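Local coordinates for uncharacterized conserved protein (Methanopyrus kandleri AV19, PDB 2QYA) that is of unknown function, a small archaeal protein of the DUF424 family with a mixed beta-sheet and helices, whose biochemical role has not been established, at residues A[78-81]-A[82-85]. The protein carries 2 engineered substitutions. Numbering follows the deposited sequence.
Sequences GELA and CSVV
Four successive backbone bonds join G78, E79, L80 and A81 to C82, S83, V84 and V85, each carbonyl reaching the amide four residues on. The first, from C82 N to G78 O, is 2.9 Å long. The last, from V85 N to A81 O, is stretched to 3.3 Å.

A side-chain bond doubles the load on one carbonyl. S83 OG donates to L80 O at 2.8 Å. V84 N reaches the same L80 O at 3.0 Å, so two donors grip this oxygen. The serine hydroxyl comes in well off the C=O direction, at 124°. The amide arrives more nearly end-on, at 158°. With chi1 at 90°, S83 places OG between its own N and carbonyl carbon and folds it back onto the preceding turn. A short hydroxyl suits this partly exposed position, since its proton can be given to a carbonyl of the same helix.

The valine methyls lie beside carbonyl oxygens of the preceding turn. V84 CG2, anti to its carbonyl carbon, sits 3.3 Å from L80 O. V85 CG2 lies 3.4 Å from A81 O. Nonpolar packing faces the rest of the fold: the compact A81 and C82 pack on A76 of strand 71-77, V85 also meets that residue, and V84 touches L21 of strand 16-23 and P52 and A55 of helix 52-66.

G78 holds the N-cap position at a positive phi, where a CB would jam against the preceding carbonyl; glycine is therefore the natural residue. This is the first turn of an alpha-helix, with glycine at the N-cap and the amides of L80 and A81 bound by the two carboxylate oxygens of D23 from strand 16-23, entered directly from strand 71-77 and packed against the mixed sheet.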
ATOM      1  N   GLY A  78       0.342   1.728 -17.832  1.00 39.98           N
ATOM      2  CA  GLY A  78       0.910   2.217 -19.091  1.00 40.49           C
ATOM      3  C   GLY A  78       2.020   1.349 -19.644  1.00 41.53           C
ATOM      4  O   GLY A  78       2.680   0.599 -18.925  1.00 40.86           O
ATOM      5  N   GLU A  79       2.228   1.475 -20.949  1.00 42.99           N
ATOM      6  CA  GLU A  79       3.212   0.701 -21.693  1.00 44.47           C
ATOM      7  C   GLU A  79       4.626   0.945 -21.195  1.00 43.44           C
ATOM      8  O   GLU A  79       5.367   0.014 -20.924  1.00 43.80           O
ATOM      9  CB  GLU A  79       3.090   1.057 -23.185  1.00 44.58           C
ATOM     10  CG  GLU A  79       4.182   0.489 -24.073  1.00 48.29           C
ATOM     11  CD  GLU A  79       3.823   0.555 -25.556  1.00 48.34           C
ATOM     12  OE1 GLU A  79       2.904   1.336 -25.924  1.00 50.70           O
ATOM     13  OE2 GLU A  79       4.473  -0.180 -26.347  1.00 54.97           O
ATOM     14  N   LEU A  80       5.006   2.216 -21.083  1.00 43.37           N
ATOM     15  CA  LEU A  80       6.310   2.579 -20.548  1.00 41.93           C
ATOM     16  C   LEU A  80       6.454   2.161 -19.091  1.00 40.93           C
ATOM     17  O   LEU A  80       7.466   1.589 -18.718  1.00 41.08           O
ATOM     18  CB  LEU A  80       6.514   4.102 -20.685  1.00 43.35           C
ATOM     19  CG  LEU A  80       7.954   4.609 -20.693  1.00 44.03           C
ATOM     20  CD1 LEU A  80       8.664   4.104 -21.963  1.00 46.08           C
ATOM     21  CD2 LEU A  80       8.029   6.154 -20.575  1.00 41.68           C
ATOM     22  N   ALA A  81       5.448   2.442 -18.267  1.00 40.17           N
ATOM     23  CA  ALA A  81       5.477   2.033 -16.839  1.00 40.03           C
ATOM     24  C   ALA A  81       5.636   0.521 -16.620  1.00 40.07           C
ATOM     25  O   ALA A  81       6.364   0.084 -15.724  1.00 39.87           O
ATOM     26  CB  ALA A  81       4.232   2.550 -16.082  1.00 38.95           C
ATOM     27  N   CYS A  82       4.972  -0.284 -17.438  1.00 39.81           N
ATOM     28  CA  CYS A  82       5.115  -1.728 -17.266  1.00 40.11           C
ATOM     29  C   CYS A  82       6.471  -2.221 -17.764  1.00 40.48           C
ATOM     30  O   CYS A  82       7.064  -3.147 -17.178  1.00 40.12           O
ATOM     31  CB  CYS A  82       3.940  -2.465 -17.889  1.00 39.95           C
ATOM     32  SG  CYS A  82       2.439  -2.107 -16.958  1.00 41.45           S
ATOM     33  N   SER A  83       6.982  -1.560 -18.801  1.00 40.45           N
ATOM     34  CA  SER A  83       8.303  -1.872 -19.342  1.00 41.54           C
ATOM     35  C   SER A  83       9.376  -1.550 -18.318  1.00 40.53           C
ATOM     36  O   SER A  83      10.407  -2.205 -18.273  1.00 40.57           O
ATOM     37  CB  SER A  83       8.549  -1.120 -20.662  1.00 41.64           C
ATOM     38  OG  SER A  83       9.139   0.147 -20.416  1.00 45.50           O
ATOM     39  N   VAL A  84       9.115  -0.545 -17.483  1.00 40.35           N
ATOM     40  CA  VAL A  84       9.982  -0.234 -16.341  1.00 39.53           C
ATOM     41  C   VAL A  84      10.006  -1.387 -15.352  1.00 40.35           C
ATOM     42  O   VAL A  84      11.067  -1.756 -14.851  1.00 40.46           O
ATOM     43  CB  VAL A  84       9.540   1.073 -15.600  1.00 39.63           C
ATOM     44  CG1 VAL A  84      10.283   1.211 -14.257  1.00 37.87           C
ATOM     45  CG2 VAL A  84       9.800   2.311 -16.480  1.00 38.09           C
ATOM     46  N   VAL A  85       8.835  -1.940 -15.040  1.00 41.39           N
ATOM     47  CA  VAL A  85       8.770  -3.049 -14.089  1.00 42.73           C
ATOM     48  C   VAL A  85       9.552  -4.264 -14.630  1.00 43.46           C
ATOM     49  O   VAL A  85      10.296  -4.900 -13.883  1.00 43.84           O
ATOM     50  CB  VAL A  85       7.314  -3.414 -13.738  1.00 43.12           C
ATOM     51  CG1 VAL A  85       7.286  -4.585 -12.763  1.00 41.91           C
ATOM     52  CG2 VAL A  85       6.580  -2.193 -13.150  1.00 41.21           C
TER